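Local coordinates for protein metalloregulator ScaR (Streptococcus gordonii, PDB 3HRS) that probably represses transcription in response to manganese, as a homodimeric DtxR/MntR-family regulator that binds DNA once transition metal ions occupy its sites, at residues Lys4-Leu8 and Lys43-Leu49; Leu77-Phe81 and Leu115-Pro119. One frame throughout, in Å; residues are numbered along the deposited sequence.

Contact 1. Residues Lys4-Leu8 and Lys43-Leu49. With SO4 (sulfate ion), chain E.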
loop_
_atom_site.group_PDB
_atom_site.type_symbol
_atom_site.label_atom_id
_atom_site.label_comp_id
_atom_site.label_asym_id
_atom_site.label_seq_id
_atom_site.Cartn_x
_atom_site.Cartn_y
_atom_site.Cartn_z
ATOM N N LYS A 4 8.192 15.660 -9.009
ATOM C CA LYS A 4 9.118 15.587 -10.134
ATOM C C LYS A 4 8.989 14.261 -10.879
ATOM O O LYS A 4 9.328 14.162 -12.057
ATOM C CB LYS A 4 10.578 15.875 -9.714
ATOM C CG LYS A 4 11.279 14.819 -8.858
ATOM C CD LYS A 4 12.702 15.290 -8.573
ATOM C CE LYS A 4 13.269 14.736 -7.261
ATOM N NZ LYS A 4 13.782 13.334 -7.366
ATOM N N GLU A 5 8.486 13.242 -10.200
ATOM C CA GLU A 5 8.349 11.952 -10.847
ATOM C C GLU A 5 7.254 12.022 -11.909
ATOM O O GLU A 5 7.357 11.384 -12.957
ATOM C CB GLU A 5 8.097 10.849 -9.819
ATOM C CG GLU A 5 9.272 10.627 -8.859
ATOM C CD GLU A 5 8.952 9.655 -7.725
ATOM O OE1 GLU A 5 8.573 8.490 -8.003
ATOM O OE2 GLU A 5 9.095 10.063 -6.550
ATOM N N ASP A 6 6.225 12.829 -11.658
ATOM C CA ASP A 6 5.110 12.955 -12.597
ATOM C C ASP A 6 5.530 13.762 -13.799
ATOM O O ASP A 6 4.977 13.628 -14.878
ATOM C CB ASP A 6 3.916 13.643 -11.949
ATOM C CG ASP A 6 3.353 12.860 -10.805
ATOM O OD1 ASP A 6 2.872 13.503 -9.850
ATOM O OD2 ASP A 6 3.393 11.611 -10.857
ATOM N N TYR A 7 6.507 14.625 -13.603
ATOM C CA TYR A 7 7.018 15.399 -14.711
ATOM C C TYR A 7 7.884 14.518 -15.607
ATOM O O TYR A 7 7.733 14.528 -16.824
ATOM C CB TYR A 7 7.813 16.593 -14.190
ATOM C CG TYR A 7 6.984 17.818 -13.894
ATOM C CD1 TYR A 7 6.458 18.036 -12.634
ATOM C CD2 TYR A 7 6.751 18.767 -14.873
ATOM C CE1 TYR A 7 5.707 19.168 -12.363
ATOM C CE2 TYR A 7 6.006 19.895 -14.614
ATOM C CZ TYR A 7 5.483 20.093 -13.360
ATOM O OH TYR A 7 4.739 21.225 -13.106
ATOM N N LEU A 8 8.793 13.758 -14.998
ATOM C CA LEU A 8 9.721 12.917 -15.749
ATOM C C LEU A 8 8.956 11.909 -16.563
ATOM O O LEU A 8 9.350 11.615 -17.690
ATOM C CB LEU A 8 10.698 12.165 -14.841
ATOM C CG LEU A 8 12.133 12.685 -14.733
ATOM C CD1 LEU A 8 13.021 11.531 -14.330
ATOM C CD2 LEU A 8 12.631 13.301 -16.041
ATOM N N LYS A 43 14.695 22.528 -11.245
ATOM C CA LYS A 43 14.985 21.467 -10.279
ATOM C C LYS A 43 15.459 20.202 -10.997
ATOM O O LYS A 43 16.500 19.619 -10.633
ATOM C CB LYS A 43 13.745 21.164 -9.423
ATOM C CG LYS A 43 13.934 20.056 -8.378
ATOM C CD LYS A 43 12.678 19.874 -7.521
ATOM C CE LYS A 43 12.853 18.789 -6.446
ATOM N NZ LYS A 43 11.602 18.565 -5.644
ATOM N N LEU A 44 14.687 19.794 -12.012
ATOM C CA LEU A 44 15.035 18.669 -12.882
ATOM C C LEU A 44 16.413 18.856 -13.528
ATOM O O LEU A 44 17.217 17.922 -13.554
ATOM C CB LEU A 44 13.951 18.440 -13.944
ATOM C CG LEU A 44 12.992 17.259 -13.749
ATOM C CD1 LEU A 44 13.033 16.670 -12.350
ATOM C CD2 LEU A 44 11.564 17.601 -14.132
ATOM N N LEU A 45 16.708 20.048 -14.037
ATOM C CA LEU A 45 18.074 20.300 -14.508
ATOM C C LEU A 45 19.077 20.111 -13.375
ATOM O O LEU A 45 20.071 19.413 -13.529
ATOM C CB LEU A 45 18.228 21.703 -15.067
ATOM C CG LEU A 45 17.944 21.979 -16.529
ATOM C CD1 LEU A 45 18.252 20.750 -17.359
ATOM C CD2 LEU A 45 16.508 22.386 -16.677
ATOM N N ALA A 46 18.814 20.746 -12.237
ATOM C CA ALA A 46 19.773 20.741 -11.140
ATOM C C ALA A 46 20.043 19.338 -10.629
ATOM O O ALA A 46 21.153 19.045 -10.190
ATOM C CB ALA A 46 19.298 21.623 -10.010
ATOM N N GLU A 47 19.031 18.470 -10.676
ATOM C CA GLU A 47 19.221 17.093 -10.222
ATOM C C GLU A 47 19.847 16.223 -11.315
ATOM O O GLU A 47 20.001 15.010 -11.172
ATOM C CB GLU A 47 17.924 16.501 -9.716
ATOM C CG GLU A 47 17.567 16.941 -8.309
ATOM C CD GLU A 47 16.550 16.022 -7.661
ATOM O OE1 GLU A 47 15.587 16.543 -7.050
ATOM O OE2 GLU A 47 16.706 14.780 -7.770
ATOM N N GLU A 48 20.234 16.865 -12.406
ATOM C CA GLU A 48 20.904 16.168 -13.485
ATOM C C GLU A 48 20.074 14.972 -13.986
ATOM O O GLU A 48 20.628 13.977 -14.448
ATOM C CB GLU A 48 22.308 15.766 -13.041
ATOM C CG GLU A 48 23.078 16.947 -12.488
ATOM C CD GLU A 48 24.457 16.572 -11.950
ATOM O OE1 GLU A 48 24.626 15.406 -11.502
ATOM O OE2 GLU A 48 25.370 17.445 -11.973
ATOM N N LEU A 49 18.747 15.094 -13.900
ATOM C CA LEU A 49 17.818 14.145 -14.529
ATOM C C LEU A 49 17.684 14.387 -16.040
ATOM O O LEU A 49 17.536 13.447 -16.810
ATOM C CB LEU A 49 16.440 14.235 -13.879
ATOM C CG LEU A 49 16.147 13.266 -12.743
ATOM C CD1 LEU A 49 17.412 12.623 -12.209
ATOM C CD2 LEU A 49 15.352 13.962 -11.636
HETATM S S SO4 E . 9.133 15.527 -4.850
HETATM O O1 SO4 E . 8.115 14.475 -4.866
HETATM O O2 SO4 E . 8.901 16.506 -5.913
HETATM O O3 SO4 E . 9.083 16.218 -3.565
HETATM O O4 SO4 E . 10.445 14.903 -5.016
#
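A salt bridge between segments 4-8 and 43-49 joins K4, in the first turn of helix 4-13, to E47, the first residue after helix 34-46: K4 NZ lies 3.3 Å from E47 OE2, and the hydrogen bond is weak. The lysine reaches across with its methylenes, so that K4 CE comes within 2.9 Å of the other carboxylate oxygen, E47 OE1. A sulfate ion, probably from the crystallisation liquor, links the start of helix 4-13 to K43. The backbone atom K4 N donates to sulfate O2 at 3.3 Å, and K43 NZ gives the same oxygen a weak bond at 3.4 Å. Beneath this charged margin the aliphatic part of K4 packs on L44, with K4 CB 3.7 Å from L44 CD1. The CB of Y7 meets the other methyl, Y7 CB to L44 CD2 being 3.9 Å, while the end of Y7 leads away and its side chain also touches M40 and M41. One turn on from K4, L8 CD1 rests 3.9 Å from L49 CG, and helix 62-84 closes over both leucines through L67 and V68 on L8 and L63 on L49. L49 can face L8 because helix 34-46 ends in a Schellman motif: E48 takes positive phi, L49 N bonds to L44 O at 3.2 Å and E48 N to L45 O at 2.8 Å, and the chain turns into strand 50-53. Three N-terminal helices followed by the two-stranded hairpin 50-53/57-60 match the winged helix-turn-helix domain of the DtxR/MntR family.

Contact 2. Residues Leu77-Phe81 and Leu115-Pro119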
loop_
_atom_site.group_PDB
_atom_site.type_symbol
_atom_site.label_atom_id
_atom_site.label_comp_id
_atom_site.label_asym_id
_atom_site.label_seq_id
_atom_site.Cartn_x
_atom_site.Cartn_y
_atom_site.Cartn_z
ATOM N N LEU A 77 3.955 -2.833 -11.329
ATOM C CA LEU A 77 3.809 -3.934 -10.385
ATOM C C LEU A 77 2.571 -3.739 -9.471
ATOM O O LEU A 77 1.845 -4.680 -9.207
ATOM C CB LEU A 77 5.079 -4.183 -9.589
ATOM C CG LEU A 77 6.307 -4.719 -10.327
ATOM C CD1 LEU A 77 7.600 -4.500 -9.510
ATOM C CD2 LEU A 77 6.131 -6.152 -10.584
ATOM N N ILE A 78 2.307 -2.515 -9.036
ATOM C CA ILE A 78 1.081 -2.240 -8.297
ATOM C C ILE A 78 -0.119 -2.575 -9.191
ATOM O O ILE A 78 -1.112 -3.146 -8.748
ATOM C CB ILE A 78 0.984 -0.765 -7.834
ATOM C CG1 ILE A 78 2.110 -0.407 -6.847
ATOM C CG2 ILE A 78 -0.303 -0.517 -7.140
ATOM C CD1 ILE A 78 2.300 -1.440 -5.780
ATOM N N GLU A 79 -0.034 -2.221 -10.461
ATOM C CA GLU A 79 -1.137 -2.533 -11.357
ATOM C C GLU A 79 -1.370 -4.034 -11.321
ATOM O O GLU A 79 -2.457 -4.463 -10.970
ATOM C CB GLU A 79 -0.853 -2.068 -12.776
ATOM C CG GLU A 79 -1.903 -2.490 -13.774
ATOM C CD GLU A 79 -2.949 -1.429 -13.987
ATOM O OE1 GLU A 79 -3.958 -1.726 -14.677
ATOM O OE2 GLU A 79 -2.747 -0.298 -13.475
ATOM N N VAL A 80 -0.340 -4.815 -11.672
ATOM C CA VAL A 80 -0.399 -6.272 -11.641
ATOM C C VAL A 80 -0.889 -6.804 -10.302
ATOM O O VAL A 80 -1.670 -7.730 -10.269
ATOM C CB VAL A 80 0.961 -6.921 -11.866
ATOM C CG1 VAL A 80 0.912 -8.432 -11.487
ATOM C CG2 VAL A 80 1.401 -6.735 -13.305
ATOM N N PHE A 81 -0.428 -6.245 -9.193
ATOM C CA PHE A 81 -0.895 -6.750 -7.907
ATOM C C PHE A 81 -2.397 -6.499 -7.739
ATOM O O PHE A 81 -3.129 -7.399 -7.401
ATOM C CB PHE A 81 -0.090 -6.170 -6.727
ATOM C CG PHE A 81 -0.662 -6.499 -5.363
ATOM C CD1 PHE A 81 -0.489 -7.757 -4.804
ATOM C CD2 PHE A 81 -1.352 -5.534 -4.628
ATOM C CE1 PHE A 81 -0.996 -8.050 -3.526
ATOM C CE2 PHE A 81 -1.857 -5.814 -3.346
ATOM C CZ PHE A 81 -1.682 -7.068 -2.795
ATOM N N LEU A 115 6.808 -11.375 -4.777
ATOM C CA LEU A 115 5.520 -11.990 -4.482
ATOM C C LEU A 115 4.773 -12.342 -5.771
ATOM O O LEU A 115 4.132 -13.391 -5.859
ATOM C CB LEU A 115 4.664 -11.034 -3.676
ATOM C CG LEU A 115 3.319 -11.648 -3.361
ATOM C CD1 LEU A 115 3.600 -12.959 -2.675
ATOM C CD2 LEU A 115 2.468 -10.701 -2.488
ATOM N N LEU A 116 4.864 -11.449 -6.754
ATOM C CA LEU A 116 4.183 -11.597 -8.020
ATOM C C LEU A 116 4.947 -12.534 -8.947
ATOM O O LEU A 116 4.502 -12.812 -10.060
ATOM C CB LEU A 116 4.003 -10.240 -8.694
ATOM C CG LEU A 116 3.247 -9.143 -7.947
ATOM C CD1 LEU A 116 3.004 -7.994 -8.905
ATOM C CD2 LEU A 116 1.921 -9.620 -7.373
ATOM N N ASP A 117 6.087 -13.028 -8.480
ATOM C CA ASP A 117 6.900 -13.962 -9.255
ATOM C C ASP A 117 7.476 -13.336 -10.511
ATOM O O ASP A 117 7.495 -13.964 -11.574
ATOM C CB ASP A 117 6.112 -15.222 -9.613
ATOM C CG ASP A 117 7.017 -16.395 -10.001
ATOM O OD1 ASP A 117 8.260 -16.311 -9.802
ATOM O OD2 ASP A 117 6.472 -17.406 -10.510
ATOM N N TYR A 118 7.939 -12.096 -10.378
ATOM C CA TYR A 118 8.700 -11.403 -11.422
ATOM C C TYR A 118 8.016 -11.322 -12.782
ATOM O O TYR A 118 8.526 -11.859 -13.770
ATOM C CB TYR A 118 10.097 -12.002 -11.555
ATOM C CG TYR A 118 10.769 -12.148 -10.218
ATOM C CD1 TYR A 118 10.776 -13.371 -9.561
ATOM C CD2 TYR A 118 11.375 -11.061 -9.592
ATOM C CE1 TYR A 118 11.379 -13.523 -8.345
ATOM C CE2 TYR A 118 11.990 -11.202 -8.350
ATOM C CZ TYR A 118 11.977 -12.440 -7.729
ATOM O OH TYR A 118 12.559 -12.628 -6.482
ATOM N N PRO A 119 6.857 -10.639 -12.832
ATOM C CA PRO A 119 6.119 -10.441 -14.094
ATOM C C PRO A 119 6.871 -9.521 -15.062
ATOM O O PRO A 119 7.231 -8.398 -14.710
ATOM C CB PRO A 119 4.817 -9.761 -13.663
ATOM C CG PRO A 119 4.913 -9.559 -12.133
ATOM C CD PRO A 119 6.272 -9.914 -11.683
#
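L116 is the bump of this contact. Its side chain leaves the loop after helix 106-115 and pushes into a hollow on helix 62-84 made by L77, V80 and F81. The tip, L116 CD1, sits 3.4 Å from V80 CG1, a tight fit, and 3.5 Å from the backbone oxygen L77 O, so it rests against the main chain of the helix as well as its side chains. The other methyl, L116 CD2, lies 4.0 Å from F81 CD1, at the edge of the ring and near its plane. P119 makes a second, flatter bump: its CD is 3.9 Å from L77 CD2 and its CG 4.2 Å from V80 CG1. L77 CD2 also lies 4.0 Å from L116 CD1, so the end of L77 touches both loop residues. The loop can present L116 and P119 to the same helix because D117 and Y118 between them both have positive phi; D117 belongs to a Schellman motif at the end of helix 106-115, and both side chains stay out of the interface. F81 and L115 meet more loosely, F81 CE1 to L115 CD2 being 4.5 Å, and this end leads into the dimer: F81 meets the F81 ring of the second subunit, whose F81 also packs on L115. Side-chain contacts across the segments are all apolar, though backbone L77 O and F81 N lie near L116 CD1. This implies that close fit, not directed polar bonds, holds the loop to the helix bearing E79, which, like C122 beside V80, binds Zn(2+) in a metal-bound structure but has no metal here.

The contacts follow one another along the chain: contact 1 closes within the N-terminal DNA-binding region before contact 2 opens in the metal-binding and dimerisation region. Their centres are 27 Å apart and their nearest atoms about 11 Å, so they do not touch. Helix 62-84 joins them. Its early residues L63, L67 and V68 cover contact 1, and its later part, 77-81, is itself one side of contact 2. This helix therefore runs from the DNA-binding domain to the dimer interface and the Zn(2+)-binding residue E79, giving a continuous connection between regions that, as in other family members, probably communicate when metal activates the repressor.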